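Local structure of reticulocyte binding protein (Streptococcus agalactiae COH1, 3FAW) at residues K552-P563 against K709-V719; L700-K709 against T741-V751. The protein probably hydrolyses alpha-1,6-glucosidic linkages of pullulan and related glucans as a cell-wall-anchored streptococcal pullulanase. All coordinates share one frame; numbering follows the deposited sequence.

Interaction 1: residues K552-P563 against K709-V719; sequences KAQPGNFEADSP and KLSKAEIDREV. With CA (calcium ion), chain E.
The carboxylate of Asp716 and the amide of Gln554 are turned almost at right angles, their planes 89° apart, and one oxygen, Asp716 OD1, takes two donors that stand clearly out of the carboxylate plane, one above each face. Gln554 NE2 lies 2.9 Å from Asp716 OD1 on the syn side; its N-H points at the oxygen with an angle of 169°, and the acceptor lies in the amide plane. Lys552 NZ comes in on the anti side, 2.8 Å from Asp716 OD1, as a salt bridge. The second oxygen, Asp716 OD2, offers its syn lone pair to Lys712 NZ at 2.8 Å, one helical turn earlier. Both carboxylate oxygens are thus engaged, and the two lysines would probably help keep the group ionised. A bend at chi3 (-65°) swings the Lys552 ammonium group across Asp716, while its aliphatic part runs past Ile715, with Lys552 CB 3.6 Å from Ile715 CG2. The other branch of Ile715 meets a proline ring, Ile715 CD1 lying 3.6 Å from Pro563 CG. A water accepts from Lys712 N and donates to Asp561 O, bridging the helix start to the loop. Ser711 and Glu714 form the capping box there: Glu714 N donates to Ser711 OG, and Ser711 N donates weakly to Glu714 OE2, which Leu710 N also reaches. Asp561, on the same loop, binds calcium through OD1 at 2.3 Å, in a site completed by Met507, Thr510, Asp511, Asp565 and water. The loop leaves helix 544-551 through a Schellman motif at Ala553 and leads to barrel strand 566-568, against which Ala553 and Ala560 pack; helix 712-718 lies against this loop, and Val719, just after the helix, touches strand 736-742.

Interaction 2: residues L700-K709 against T741-V751; sequences LRRSTDAFRK and TIDSKGDIYAV
With chi1 at 173°, Thr704 OG1 stands anti to the backbone N, where it meets Asp743, and the methyl CG2 lies over one face of the Tyr749 ring. This contact joins the end of helix 685-703 and the 3-10 turn after it to the beta hairpin formed by strands 736-742 and 748-754 of the C-terminal antiparallel sheet. The methyl makes a CH-pi contact, Thr704 CG2 standing 4.1 Å from the Tyr749 ring centroid and 23° off the ring normal. Thr704 OG1 donates to Asp743 OD2 at 2.9 Å, meeting it on the anti side, and also accepts from Ala706 N, which makes an ST turn. The hydroxyl therefore fixes the start of the 3-10 turn and grips the hairpin at once. Asp705 uses both oxygens on the hairpin turn: the syn lone pair of OD1 takes Ser744 N, and that of OD2 takes Ser744 OG. This two-pronged grip holds the type I turn from Asp743 to Gly746, whose opening is also closed by Gly746 N donating to Asp743 O. Alongside these polar bonds, Ala706 CB sits 3.7 Å from Thr741 CG2, and the Phe707 ring presents an edge to Val751 CG2. Phe707 and Tyr749 meet obliquely. A bend at chi4 lets Lys709 NZ reach Ile742 O, an unusually short separation of doubtful exact length, while Glu718 supplies its salt bridge. Next to it, Thr741 OG1 donates to Ala706 O at 2.7 Å with a C=O...donor angle of 124°, tilted from the carbonyl plane.

From the N terminus, the chain reaches 552-563 in the loop between helix 544-551 and barrel strand 566-568, completes the barrel with strand 614-618, and runs along helix 685-703 into 700-709. Interaction 1 closes a loop of 145 intervening residues when 709-719 returns to that calcium-binding loop. Interaction 2 closes a shorter one, 31 residues, as the hairpin folds back on 700-709. Because the segments alternate, the two loops cross, and Lys709 belongs to both. Their centres lie about 15 Å apart, and Val719 CG2 packs 3.6 Å from Thr741 OG1. Together they tie the barrel to the C-terminal sheet through helices 685-703 and 712-718.

Interaction 1: residues K552-P563 against K709-V719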
loop_
_atom_site.group_PDB
_atom_site.type_symbol
_atom_site.label_atom_id
_atom_site.label_comp_id
_atom_site.label_asym_id
_atom_site.label_seq_id
_atom_site.Cartn_x
_atom_site.Cartn_y
_atom_site.Cartn_z
ATOM N N LYS A 552 17.076 17.248 -4.227
ATOM C CA LYS A 552 16.498 18.225 -3.275
ATOM C C LYS A 552 15.033 17.946 -2.883
ATOM O O LYS A 552 14.426 18.738 -2.155
ATOM C CB LYS A 552 16.595 19.653 -3.842
ATOM C CG LYS A 552 18.009 20.225 -3.895
ATOM C CD LYS A 552 18.025 21.736 -4.103
ATOM C CE LYS A 552 17.458 22.153 -5.459
ATOM N NZ LYS A 552 17.452 23.640 -5.610
ATOM N N ALA A 553 14.477 16.827 -3.353
ATOM C CA ALA A 553 13.073 16.467 -3.123
ATOM C C ALA A 553 12.134 17.425 -3.855
ATOM O O ALA A 553 11.102 17.836 -3.320
ATOM C CB ALA A 553 12.748 16.423 -1.621
ATOM N N GLN A 554 12.508 17.775 -5.080
ATOM C CA GLN A 554 11.699 18.630 -5.933
ATOM C C GLN A 554 11.508 17.956 -7.293
ATOM O O GLN A 554 12.081 18.390 -8.293
ATOM C CB GLN A 554 12.361 19.998 -6.081
ATOM C CG GLN A 554 12.485 20.742 -4.755
ATOM C CD GLN A 554 13.383 21.953 -4.826
ATOM O OE1 GLN A 554 13.624 22.448 -6.032
ATOM N NE2 GLN A 554 13.865 22.434 -3.801
ATOM N N PRO A 555 10.707 16.874 -7.331
ATOM C CA PRO A 555 10.450 16.163 -8.586
ATOM C C PRO A 555 9.817 17.037 -9.662
ATOM O O PRO A 555 9.099 17.977 -9.351
ATOM C CB PRO A 555 9.483 15.044 -8.169
ATOM C CG PRO A 555 8.901 15.502 -6.877
ATOM C CD PRO A 555 9.997 16.245 -6.203
ATOM N N GLY A 556 10.087 16.704 -10.918
ATOM C CA GLY A 556 9.603 17.478 -12.056
ATOM C C GLY A 556 8.177 17.189 -12.487
ATOM O O GLY A 556 7.627 17.933 -13.303
ATOM N N ASN A 557 7.571 16.124 -11.957
ATOM C CA ASN A 557 6.217 15.724 -12.372
ATOM C C ASN A 557 5.097 16.074 -11.377
ATOM O O ASN A 557 3.924 15.861 -11.673
ATOM C CB ASN A 557 6.169 14.233 -12.738
ATOM C CG ASN A 557 6.433 13.322 -11.558
ATOM O OD1 ASN A 557 7.007 13.733 -10.547
ATOM N ND2 ASN A 557 6.018 12.068 -11.684
ATOM N N PHE A 558 5.458 16.587 -10.204
ATOM C CA PHE A 558 4.479 17.195 -9.297
ATOM C C PHE A 558 5.150 18.209 -8.384
ATOM O O PHE A 558 6.358 18.131 -8.150
ATOM C CB PHE A 558 3.705 16.138 -8.485
ATOM C CG PHE A 558 4.490 15.498 -7.354
ATOM C CD1 PHE A 558 4.527 16.081 -6.090
ATOM C CD2 PHE A 558 5.133 14.279 -7.539
ATOM C CE1 PHE A 558 5.225 15.483 -5.041
ATOM C CE2 PHE A 558 5.829 13.665 -6.493
ATOM C CZ PHE A 558 5.877 14.270 -5.244
ATOM N N GLU A 559 4.361 19.157 -7.880
ATOM C CA GLU A 559 4.871 20.195 -6.984
ATOM C C GLU A 559 4.920 19.706 -5.539
ATOM O O GLU A 559 3.882 19.469 -4.919
ATOM C CB GLU A 559 4.003 21.460 -7.077
ATOM C CG GLU A 559 4.502 22.657 -6.254
ATOM C CD GLU A 559 5.878 23.155 -6.677
ATOM O OE1 GLU A 559 6.249 22.983 -7.859
ATOM O OE2 GLU A 559 6.586 23.729 -5.823
ATOM N N ALA A 560 6.134 19.556 -5.010
ATOM C CA ALA A 560 6.338 19.279 -3.592
ATOM C C ALA A 560 6.820 20.553 -2.894
ATOM O O ALA A 560 7.968 20.963 -3.074
ATOM C CB ALA A 560 7.350 18.161 -3.416
ATOM N N ASP A 561 5.949 21.181 -2.103
ATOM C CA ASP A 561 6.323 22.413 -1.396
ATOM C C ASP A 561 7.061 22.150 -0.071
ATOM O O ASP A 561 7.466 23.091 0.614
ATOM C CB ASP A 561 5.107 23.343 -1.198
ATOM C CG ASP A 561 4.127 22.849 -0.142
ATOM O OD1 ASP A 561 3.930 21.625 -0.012
ATOM O OD2 ASP A 561 3.534 23.701 0.552
ATOM N N SER A 562 7.240 20.872 0.264
ATOM C CA SER A 562 7.997 20.447 1.444
ATOM C C SER A 562 8.691 19.109 1.135
ATOM O O SER A 562 8.122 18.274 0.431
ATOM C CB SER A 562 7.055 20.310 2.647
ATOM O OG SER A 562 7.633 19.557 3.703
ATOM N N PRO A 563 9.921 18.900 1.650
ATOM C CA PRO A 563 10.642 17.655 1.341
ATOM C C PRO A 563 9.945 16.387 1.848
ATOM O O PRO A 563 10.089 15.327 1.239
ATOM C CB PRO A 563 12.000 17.845 2.032
ATOM C CG PRO A 563 11.784 18.907 3.042
ATOM C CD PRO A 563 10.711 19.791 2.518
ATOM N N LYS A 709 16.805 17.630 5.815
ATOM C CA LYS A 709 16.336 18.987 6.119
ATOM C C LYS A 709 14.809 19.069 6.181
ATOM O O LYS A 709 14.102 18.260 5.575
ATOM C CB LYS A 709 16.879 19.993 5.100
ATOM C CG LYS A 709 18.370 20.211 5.220
ATOM C CD LYS A 709 18.936 20.959 4.025
ATOM C CE LYS A 709 20.455 21.014 4.089
ATOM N NZ LYS A 709 20.938 21.573 5.381
ATOM N N LEU A 710 14.317 20.063 6.916
ATOM C CA LEU A 710 12.893 20.167 7.230
ATOM C C LEU A 710 12.112 20.914 6.153
ATOM O O LEU A 710 10.989 20.533 5.829
ATOM C CB LEU A 710 12.689 20.848 8.586
ATOM C CG LEU A 710 13.271 20.131 9.809
ATOM C CD1 LEU A 710 14.786 20.286 9.869
ATOM C CD2 LEU A 710 12.643 20.657 11.093
ATOM N N SER A 711 12.708 21.969 5.597
ATOM C CA SER A 711 12.000 22.840 4.659
ATOM C C SER A 711 12.665 22.915 3.288
ATOM O O SER A 711 13.870 22.698 3.155
ATOM C CB SER A 711 11.877 24.251 5.243
ATOM O OG SER A 711 13.140 24.894 5.318
ATOM N N LYS A 712 11.852 23.221 2.277
ATOM C CA LYS A 712 12.340 23.558 0.941
ATOM C C LYS A 712 13.200 24.821 0.988
ATOM O O LYS A 712 14.206 24.920 0.285
ATOM C CB LYS A 712 11.160 23.764 -0.021
ATOM C CG LYS A 712 11.523 24.405 -1.360
ATOM C CD LYS A 712 10.423 24.205 -2.391
ATOM C CE LYS A 712 10.528 25.206 -3.533
ATOM N NZ LYS A 712 11.865 25.181 -4.182
ATOM N N ALA A 713 12.796 25.774 1.824
ATOM C CA ALA A 713 13.501 27.049 1.976
ATOM C C ALA A 713 14.978 26.854 2.303
ATOM O O ALA A 713 15.841 27.450 1.657
ATOM C CB ALA A 713 12.828 27.900 3.054
ATOM N N GLU A 714 15.268 26.006 3.288
ATOM C CA GLU A 714 16.654 25.766 3.702
ATOM C C GLU A 714 17.386 24.805 2.764
ATOM O O GLU A 714 18.612 24.876 2.641
ATOM C CB GLU A 714 16.733 25.305 5.167
ATOM C CG GLU A 714 16.287 23.881 5.460
ATOM C CD GLU A 714 16.137 23.608 6.960
ATOM O OE1 GLU A 714 16.505 24.484 7.781
ATOM O OE2 GLU A 714 15.650 22.515 7.321
ATOM N N ILE A 715 16.643 23.921 2.098
ATOM C CA ILE A 715 17.225 23.031 1.095
ATOM C C ILE A 715 17.811 23.822 -0.084
ATOM O O ILE A 715 18.951 23.582 -0.487
ATOM C CB ILE A 715 16.203 21.965 0.606
ATOM C CG1 ILE A 715 16.032 20.877 1.671
ATOM C CG2 ILE A 715 16.668 21.322 -0.690
ATOM C CD1 ILE A 715 14.817 19.996 1.471
ATOM N N ASP A 716 17.045 24.767 -0.626
ATOM C CA ASP A 716 17.530 25.604 -1.738
ATOM C C ASP A 716 18.718 26.489 -1.343
ATOM O O ASP A 716 19.563 26.813 -2.185
ATOM C CB ASP A 716 16.409 26.490 -2.297
ATOM C CG ASP A 716 15.381 25.709 -3.098
ATOM O OD1 ASP A 716 15.712 24.643 -3.650
ATOM O OD2 ASP A 716 14.228 26.175 -3.185
ATOM N N ARG A 717 18.774 26.875 -0.070
ATOM C CA ARG A 717 19.836 27.744 0.442
ATOM C C ARG A 717 21.085 27.002 0.897
ATOM O O ARG A 717 22.159 27.598 0.965
ATOM C CB ARG A 717 19.317 28.562 1.625
ATOM C CG ARG A 717 18.341 29.646 1.239
ATOM C CD ARG A 717 17.558 30.104 2.440
ATOM N NE ARG A 717 16.754 31.285 2.144
ATOM C CZ ARG A 717 15.746 31.721 2.896
ATOM N NH1 ARG A 717 15.398 31.071 4.004
ATOM N NH2 ARG A 717 15.080 32.814 2.535
ATOM N N GLU A 718 20.942 25.722 1.237
ATOM C CA GLU A 718 22.036 24.965 1.858
ATOM C C GLU A 718 22.500 23.742 1.065
ATOM O O GLU A 718 23.541 23.165 1.389
ATOM C CB GLU A 718 21.641 24.547 3.276
ATOM C CG GLU A 718 21.374 25.734 4.203
ATOM C CD GLU A 718 20.555 25.380 5.434
ATOM O OE1 GLU A 718 20.355 24.177 5.712
ATOM O OE2 GLU A 718 20.105 26.321 6.126
ATOM N N VAL A 719 21.734 23.347 0.046
ATOM C CA VAL A 719 22.135 22.271 -0.855
ATOM C C VAL A 719 22.391 22.861 -2.240
ATOM O O VAL A 719 21.489 23.440 -2.848
ATOM C CB VAL A 719 21.067 21.164 -0.939
ATOM C CG1 VAL A 719 21.550 20.024 -1.830
ATOM C CG2 VAL A 719 20.726 20.645 0.458
HETATM CA CA CA E . 3.039 19.726 0.904
HETATM O O HOH W 1 20.083 24.656 -4.657
HETATM O O HOH W 2 13.951 25.117 -5.866
HETATM O O HOH W 3 8.952 23.570 2.857
HETATM O O HOH W 4 1.550 21.570 1.323
#

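Interaction 2: residues L700-K709 against T741-V751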
loop_
_atom_site.group_PDB
_atom_site.type_symbol
_atom_site.label_atom_id
_atom_site.label_comp_id
_atom_site.label_asym_id
_atom_site.label_seq_id
_atom_site.Cartn_x
_atom_site.Cartn_y
_atom_site.Cartn_z
ATOM N N LEU A 700 25.521 6.882 7.709
ATOM C CA LEU A 700 25.822 8.243 7.259
ATOM C C LEU A 700 24.568 9.120 7.271
ATOM O O LEU A 700 24.561 10.198 7.868
ATOM C CB LEU A 700 26.437 8.220 5.855
ATOM C CG LEU A 700 26.704 9.570 5.179
ATOM C CD1 LEU A 700 27.540 10.484 6.070
ATOM C CD2 LEU A 700 27.373 9.363 3.826
ATOM N N ARG A 701 23.508 8.646 6.625
ATOM C CA ARG A 701 22.255 9.406 6.527
ATOM C C ARG A 701 21.708 9.820 7.895
ATOM O O ARG A 701 21.316 10.966 8.081
ATOM C CB ARG A 701 21.190 8.607 5.769
ATOM C CG ARG A 701 19.867 9.340 5.633
ATOM C CD ARG A 701 18.905 8.644 4.683
ATOM N NE ARG A 701 17.711 9.458 4.460
ATOM C CZ ARG A 701 17.667 10.550 3.694
ATOM N NH1 ARG A 701 18.744 10.972 3.042
ATOM N NH2 ARG A 701 16.531 11.220 3.570
ATOM N N ARG A 702 21.695 8.886 8.843
ATOM C CA ARG A 702 21.145 9.137 10.179
ATOM C C ARG A 702 22.099 9.922 11.086
ATOM O O ARG A 702 21.685 10.450 12.124
ATOM C CB ARG A 702 20.747 7.814 10.840
ATOM C CG ARG A 702 19.665 7.052 10.068
ATOM C CD ARG A 702 19.110 5.866 10.853
ATOM N NE ARG A 702 18.389 6.294 12.053
ATOM C CZ ARG A 702 17.968 5.479 13.021
ATOM N NH1 ARG A 702 18.180 4.168 12.949
ATOM N NH2 ARG A 702 17.331 5.980 14.075
ATOM N N SER A 703 23.368 10.005 10.692
ATOM C CA SER A 703 24.382 10.690 11.491
ATOM C C SER A 703 24.303 12.218 11.403
ATOM O O SER A 703 24.886 12.906 12.238
ATOM C CB SER A 703 25.786 10.231 11.078
ATOM O OG SER A 703 26.160 10.768 9.818
ATOM N N THR A 704 23.601 12.745 10.401
ATOM C CA THR A 704 23.587 14.193 10.159
ATOM C C THR A 704 22.318 14.658 9.440
ATOM O O THR A 704 21.885 14.042 8.462
ATOM C CB THR A 704 24.822 14.622 9.323
ATOM O OG1 THR A 704 24.715 16.004 8.965
ATOM C CG2 THR A 704 24.936 13.788 8.054
ATOM N N ASP A 705 21.748 15.766 9.912
ATOM C CA ASP A 705 20.563 16.357 9.277
ATOM C C ASP A 705 20.862 17.083 7.955
ATOM O O ASP A 705 19.952 17.651 7.340
ATOM C CB ASP A 705 19.797 17.268 10.252
ATOM C CG ASP A 705 20.597 18.485 10.702
ATOM O OD1 ASP A 705 21.336 19.076 9.887
ATOM O OD2 ASP A 705 20.460 18.865 11.884
ATOM N N ALA A 706 22.123 17.058 7.514
ATOM C CA ALA A 706 22.486 17.523 6.173
ATOM C C ALA A 706 21.686 16.812 5.078
ATOM O O ALA A 706 21.412 17.399 4.034
ATOM C CB ALA A 706 23.975 17.333 5.924
ATOM N N PHE A 707 21.331 15.551 5.316
ATOM C CA PHE A 707 20.573 14.756 4.346
ATOM C C PHE A 707 19.074 14.688 4.683
ATOM O O PHE A 707 18.315 13.996 4.002
ATOM C CB PHE A 707 21.147 13.335 4.270
ATOM C CG PHE A 707 22.613 13.284 3.902
ATOM C CD1 PHE A 707 23.046 13.727 2.657
ATOM C CD2 PHE A 707 23.554 12.777 4.793
ATOM C CE1 PHE A 707 24.394 13.681 2.311
ATOM C CE2 PHE A 707 24.904 12.725 4.455
ATOM C CZ PHE A 707 25.325 13.175 3.215
ATOM N N ARG A 708 18.656 15.415 5.723
ATOM C CA ARG A 708 17.308 15.294 6.286
ATOM C C ARG A 708 16.763 16.655 6.720
ATOM O O ARG A 708 16.309 16.810 7.859
ATOM C CB ARG A 708 17.334 14.371 7.504
ATOM C CG ARG A 708 17.679 12.916 7.223
ATOM C CD ARG A 708 18.574 12.368 8.307
ATOM N NE ARG A 708 18.064 12.691 9.634
ATOM C CZ ARG A 708 18.800 12.783 10.739
ATOM N NH1 ARG A 708 20.110 12.574 10.715
ATOM N NH2 ARG A 708 18.214 13.085 11.883
ATOM N N LYS A 709 16.805 17.630 5.815
ATOM C CA LYS A 709 16.336 18.987 6.119
ATOM C C LYS A 709 14.809 19.069 6.181
ATOM O O LYS A 709 14.102 18.260 5.575
ATOM C CB LYS A 709 16.879 19.993 5.100
ATOM C CG LYS A 709 18.370 20.211 5.220
ATOM C CD LYS A 709 18.936 20.959 4.025
ATOM C CE LYS A 709 20.455 21.014 4.089
ATOM N NZ LYS A 709 20.938 21.573 5.381
ATOM N N THR A 741 25.963 19.575 0.664
ATOM C CA THR A 741 24.983 19.964 1.667
ATOM C C THR A 741 25.702 20.293 2.978
ATOM O O THR A 741 26.837 19.868 3.200
ATOM C CB THR A 741 23.909 18.868 1.881
ATOM O OG1 THR A 741 22.987 19.292 2.893
ATOM C CG2 THR A 741 24.542 17.537 2.283
ATOM N N ILE A 742 25.032 21.068 3.825
ATOM C CA ILE A 742 25.588 21.519 5.100
ATOM C C ILE A 742 24.556 21.230 6.182
ATOM O O ILE A 742 23.358 21.405 5.955
ATOM C CB ILE A 742 25.887 23.044 5.087
ATOM C CG1 ILE A 742 26.532 23.471 3.760
ATOM C CG2 ILE A 742 26.775 23.420 6.266
ATOM C CD1 ILE A 742 26.777 24.966 3.639
ATOM N N ASP A 743 25.003 20.780 7.351
ATOM C CA ASP A 743 24.067 20.486 8.441
ATOM C C ASP A 743 23.973 21.647 9.434
ATOM O O ASP A 743 24.664 22.662 9.287
ATOM C CB ASP A 743 24.404 19.148 9.123
ATOM C CG ASP A 743 25.651 19.199 9.982
ATOM O OD1 ASP A 743 26.270 20.275 10.116
ATOM O OD2 ASP A 743 26.009 18.136 10.534
ATOM N N SER A 744 23.108 21.489 10.434
ATOM C CA SER A 744 22.845 22.530 11.433
ATOM C C SER A 744 24.078 22.930 12.259
ATOM O O SER A 744 24.132 24.037 12.793
ATOM C CB SER A 744 21.712 22.088 12.367
ATOM O OG SER A 744 21.981 20.817 12.935
ATOM N N LYS A 745 25.053 22.031 12.365
ATOM C CA LYS A 745 26.323 22.341 13.030
ATOM C C LYS A 745 27.304 22.993 12.056
ATOM O O LYS A 745 28.295 23.596 12.474
ATOM C CB LYS A 745 26.976 21.076 13.580
ATOM C CG LYS A 745 26.068 20.139 14.368
ATOM C CD LYS A 745 26.789 18.839 14.754
ATOM C CE LYS A 745 28.314 19.001 14.893
ATOM N NZ LYS A 745 28.982 17.746 15.352
ATOM N N GLY A 746 27.031 22.816 10.757
ATOM C CA GLY A 746 27.822 23.371 9.653
ATOM C C GLY A 746 29.288 22.884 9.645
ATOM O O GLY A 746 30.159 23.586 9.120
ATOM N N ASP A 747 29.553 21.635 10.049
ATOM C CA ASP A 747 29.756 20.471 9.098
ATOM C C ASP A 747 29.221 20.459 7.660
ATOM O O ASP A 747 28.021 20.589 7.418
ATOM C CB ASP A 747 29.448 19.138 9.798
ATOM C CG ASP A 747 30.259 18.948 11.073
ATOM O OD1 ASP A 747 31.002 19.878 11.461
ATOM O OD2 ASP A 747 30.143 17.869 11.690
ATOM N N ILE A 748 30.156 20.255 6.725
ATOM C CA ILE A 748 29.879 20.207 5.284
ATOM C C ILE A 748 30.074 18.789 4.728
ATOM O O ILE A 748 31.068 18.133 5.036
ATOM C CB ILE A 748 30.813 21.179 4.504
ATOM C CG1 ILE A 748 30.511 22.637 4.878
ATOM C CG2 ILE A 748 30.664 20.991 2.992
ATOM C CD1 ILE A 748 31.604 23.619 4.455
ATOM N N TYR A 749 29.129 18.338 3.900
ATOM C CA TYR A 749 29.211 17.033 3.230
ATOM C C TYR A 749 29.054 17.188 1.716
ATOM O O TYR A 749 28.094 17.804 1.254
ATOM C CB TYR A 749 28.123 16.087 3.753
ATOM C CG TYR A 749 28.296 15.680 5.200
ATOM C CD1 TYR A 749 28.887 14.467 5.538
ATOM C CD2 TYR A 749 27.864 16.508 6.231
ATOM C CE1 TYR A 749 29.050 14.091 6.872
ATOM C CE2 TYR A 749 28.023 16.143 7.567
ATOM C CZ TYR A 749 28.615 14.934 7.880
ATOM O OH TYR A 749 28.773 14.570 9.201
ATOM N N ALA A 750 29.990 16.625 0.950
ATOM C CA ALA A 750 29.929 16.666 -0.518
ATOM C C ALA A 750 29.856 15.257 -1.097
ATOM O O ALA A 750 30.690 14.412 -0.775
ATOM C CB ALA A 750 31.138 17.398 -1.082
ATOM N N VAL A 751 28.862 15.023 -1.956
ATOM C CA VAL A 751 28.637 13.718 -2.588
ATOM C C VAL A 751 28.974 13.777 -4.079
ATOM O O VAL A 751 28.470 14.640 -4.798
ATOM C CB VAL A 751 27.157 13.272 -2.452
ATOM C CG1 VAL A 751 26.976 11.842 -2.978
ATOM C CG2 VAL A 751 26.686 13.382 -1.005
HETATM O O HOH W 5 28.636 11.954 9.845
#